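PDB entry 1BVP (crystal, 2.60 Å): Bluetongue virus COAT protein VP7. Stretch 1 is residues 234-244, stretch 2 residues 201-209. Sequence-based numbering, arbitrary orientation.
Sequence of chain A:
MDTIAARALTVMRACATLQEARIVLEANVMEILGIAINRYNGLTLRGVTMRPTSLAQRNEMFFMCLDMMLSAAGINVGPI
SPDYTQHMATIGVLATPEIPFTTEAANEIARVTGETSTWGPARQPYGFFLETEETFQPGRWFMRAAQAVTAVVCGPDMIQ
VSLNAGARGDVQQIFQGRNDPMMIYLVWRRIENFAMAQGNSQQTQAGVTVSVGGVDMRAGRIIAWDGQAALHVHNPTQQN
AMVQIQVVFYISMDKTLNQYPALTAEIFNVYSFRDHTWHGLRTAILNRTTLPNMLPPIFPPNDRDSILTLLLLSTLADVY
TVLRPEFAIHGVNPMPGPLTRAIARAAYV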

# COMPACT_ATOMS: atom_id res chain seq x y z
N HIS A 234 32.99 18.43 4.89
CA HIS A 234 34.04 19.37 5.25
C HIS A 234 33.72 20.10 6.57
O HIS A 234 32.64 20.70 6.72
CB HIS A 234 34.22 20.39 4.12
CG HIS A 234 35.21 21.47 4.41
ND1 HIS A 234 36.39 21.24 5.10
CD2 HIS A 234 35.20 22.79 4.11
CE1 HIS A 234 37.06 22.38 5.21
NE2 HIS A 234 36.37 23.33 4.62
N ASN A 235 34.64 20.00 7.53
CA ASN A 235 34.54 20.67 8.83
C ASN A 235 35.53 21.85 8.85
O ASN A 235 36.70 21.66 9.13
CB ASN A 235 34.93 19.72 9.95
CG ASN A 235 34.84 20.36 11.31
OD1 ASN A 235 34.25 21.44 11.44
ND2 ASN A 235 35.42 19.72 12.32
N PRO A 236 35.09 23.05 8.46
CA PRO A 236 35.99 24.21 8.46
C PRO A 236 36.18 24.79 9.86
O PRO A 236 36.91 25.74 10.08
CB PRO A 236 35.24 25.19 7.57
CG PRO A 236 33.85 24.96 7.95
CD PRO A 236 33.76 23.44 7.97
N THR A 237 35.43 24.21 10.79
CA THR A 237 35.39 24.56 12.18
C THR A 237 36.66 24.18 12.94
O THR A 237 37.44 23.29 12.51
CB THR A 237 34.09 23.95 12.72
OG1 THR A 237 33.10 24.98 12.76
CG2 THR A 237 34.22 23.19 14.04
N GLN A 238 36.91 24.89 14.04
CA GLN A 238 38.09 24.65 14.87
C GLN A 238 37.88 23.68 16.03
O GLN A 238 38.70 23.59 16.93
CB GLN A 238 38.69 25.99 15.35
CG GLN A 238 39.48 26.74 14.25
CD GLN A 238 40.50 25.83 13.51
OE1 GLN A 238 41.55 25.49 14.04
NE2 GLN A 238 40.16 25.43 12.27
N GLN A 239 36.83 22.87 15.93
CA GLN A 239 36.46 21.88 16.94
C GLN A 239 36.01 20.62 16.24
O GLN A 239 35.73 20.64 15.04
CB GLN A 239 35.26 22.39 17.72
CG GLN A 239 35.52 23.43 18.75
CD GLN A 239 34.33 23.53 19.67
OE1 GLN A 239 33.94 22.55 20.31
NE2 GLN A 239 33.70 24.70 19.70
N ASN A 240 35.90 19.52 16.99
CA ASN A 240 35.41 18.28 16.40
C ASN A 240 33.93 18.47 16.01
O ASN A 240 33.18 19.24 16.66
CB ASN A 240 35.47 17.11 17.37
CG ASN A 240 36.79 16.98 18.03
OD1 ASN A 240 36.95 17.43 19.15
ND2 ASN A 240 37.75 16.38 17.35
N ALA A 241 33.53 17.74 14.98
CA ALA A 241 32.16 17.80 14.48
C ALA A 241 31.64 16.41 14.15
O ALA A 241 32.41 15.47 13.91
CB ALA A 241 32.10 18.68 13.24
N MET A 242 30.31 16.27 14.21
CA MET A 242 29.64 15.03 13.84
C MET A 242 28.43 15.31 12.97
O MET A 242 27.67 16.27 13.23
CB MET A 242 29.21 14.24 15.06
CG MET A 242 30.29 13.39 15.56
SD MET A 242 29.72 12.24 16.77
CE MET A 242 29.63 10.72 15.71
N VAL A 243 28.27 14.57 11.87
CA VAL A 243 27.07 14.77 11.05
C VAL A 243 26.39 13.43 10.87
O VAL A 243 27.09 12.39 10.91
CB VAL A 243 27.37 15.36 9.64
CG1 VAL A 243 28.17 16.63 9.76
CG2 VAL A 243 28.08 14.37 8.76
N GLN A 244 25.05 13.43 10.85
CA GLN A 244 24.34 12.17 10.54
C GLN A 244 23.80 12.28 9.14
O GLN A 244 23.45 13.38 8.67
CB GLN A 244 23.22 11.80 11.49
CG GLN A 244 21.91 12.42 11.23
CD GLN A 244 20.87 11.87 12.18
OE1 GLN A 244 21.15 10.95 12.92
NE2 GLN A 244 19.65 12.44 12.16
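Stretch 2, residues 201-209: SQQTQAGVT

Stretch 2 runs antiparallel to stretch 1, and together they bury 673 Å² of surface. It enters as a strand at Ser201 and Gln202, continues as loop that stays largely extended, broken at Gly207 (phi/psi 131/-18), and rejoins strand pairing at Thr209. The register follows this course: the CA of Thr204 lies 4.7 Å from the CA of Ala241, the CA of Val208 lies 4.7 Å from that of Asn235, and the CA of Thr209 lies 5.2 Å from that of His234. Between these points the loop of stretch 1 bulges, and the CA atoms of Gly207 and Thr237 are 6.4 Å apart.

Backbone hydrogen bonding is concentrated at one end. Thr209 and His234 form an antiparallel hydrogen-bonded pair, with Thr209 N to His234 O and His234 N to Thr209 O both 2.9 Å. The same carbonyl, His234 O, also receives a CA-H...O contact from Val208 CA at 3.4 Å. The side chains of this pair share one face of the sheet, which brings Thr209 OG1 to the edge of the His234 ring, near its plane. Farther along, the side chain of Thr204 takes over from the backbone: its OG1 accepts a hydrogen bond from Met242 N at 3.1 Å.

Apolar packing centres on Val208 (chi1 t), whose CG1 meets Val243 CG1 at 3.7 Å and whose CG2 lies 4.0 Å from Ala241 CB. Ala241 CB also touches Thr204 CG2 at 3.7 Å.

At the backbone angles of Gly207 a CB would be jammed against the preceding carbonyl oxygen; its own O approaches Pro236 CG at 3.0 Å. The poorly ordered side chain of Gln239 ends between two glutamine side chains, with its NE2 3.1 Å from Gln205 OE1 and its OE1 2.9 Å from Gln202 NE2, the latter at an angle too poor for a hydrogen bond.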

# COMPACT_ATOMS: atom_id res chain seq x y z
N SER A 201 30.09 15.44 26.79
CA SER A 201 29.41 16.05 25.67
C SER A 201 30.27 17.04 24.90
O SER A 201 31.12 17.70 25.45
CB SER A 201 28.17 16.77 26.17
OG SER A 201 27.32 15.86 26.85
N GLN A 202 29.96 17.18 23.63
CA GLN A 202 30.66 18.10 22.75
C GLN A 202 29.59 18.62 21.75
O GLN A 202 28.59 17.95 21.50
CB GLN A 202 31.80 17.36 22.05
CG GLN A 202 32.62 18.21 21.13
CD GLN A 202 33.77 18.90 21.83
OE1 GLN A 202 34.06 18.62 23.00
NE2 GLN A 202 34.43 19.81 21.12
N GLN A 203 29.78 19.83 21.24
CA GLN A 203 28.84 20.43 20.29
C GLN A 203 29.44 20.49 18.91
O GLN A 203 30.67 20.54 18.75
CB GLN A 203 28.57 21.88 20.67
CG GLN A 203 27.17 22.18 21.03
CD GLN A 203 26.91 21.88 22.48
OE1 GLN A 203 27.21 20.78 22.97
NE2 GLN A 203 26.41 22.89 23.20
N THR A 204 28.58 20.52 17.90
CA THR A 204 29.03 20.67 16.53
C THR A 204 28.71 22.12 16.18
O THR A 204 27.58 22.57 16.38
CB THR A 204 28.33 19.68 15.58
OG1 THR A 204 28.75 18.34 15.91
CG2 THR A 204 28.75 19.97 14.14
N GLN A 205 29.75 22.87 15.82
CA GLN A 205 29.58 24.29 15.48
C GLN A 205 28.97 24.40 14.09
O GLN A 205 29.21 23.54 13.24
CB GLN A 205 30.94 25.05 15.46
CG GLN A 205 31.74 25.14 16.77
CD GLN A 205 30.88 25.62 17.93
OE1 GLN A 205 30.74 24.92 18.95
NE2 GLN A 205 30.27 26.79 17.77
N ALA A 206 28.20 25.45 13.83
CA ALA A 206 27.64 25.62 12.49
C ALA A 206 28.82 25.89 11.55
O ALA A 206 29.83 26.43 11.98
CB ALA A 206 26.66 26.79 12.46
N GLY A 207 28.71 25.49 10.30
CA GLY A 207 29.81 25.76 9.39
C GLY A 207 30.22 24.53 8.62
O GLY A 207 30.92 24.64 7.61
N VAL A 208 29.82 23.37 9.13
CA VAL A 208 30.11 22.09 8.48
C VAL A 208 29.34 22.05 7.18
O VAL A 208 28.21 22.57 7.10
CB VAL A 208 29.64 20.91 9.33
CG1 VAL A 208 30.14 19.61 8.73
CG2 VAL A 208 30.14 21.06 10.74
N THR A 209 29.93 21.45 6.15
CA THR A 209 29.26 21.34 4.87
C THR A 209 29.32 19.93 4.30
O THR A 209 30.23 19.16 4.60
CB THR A 209 29.84 22.31 3.80
OG1 THR A 209 31.18 21.93 3.45
CG2 THR A 209 29.79 23.74 4.29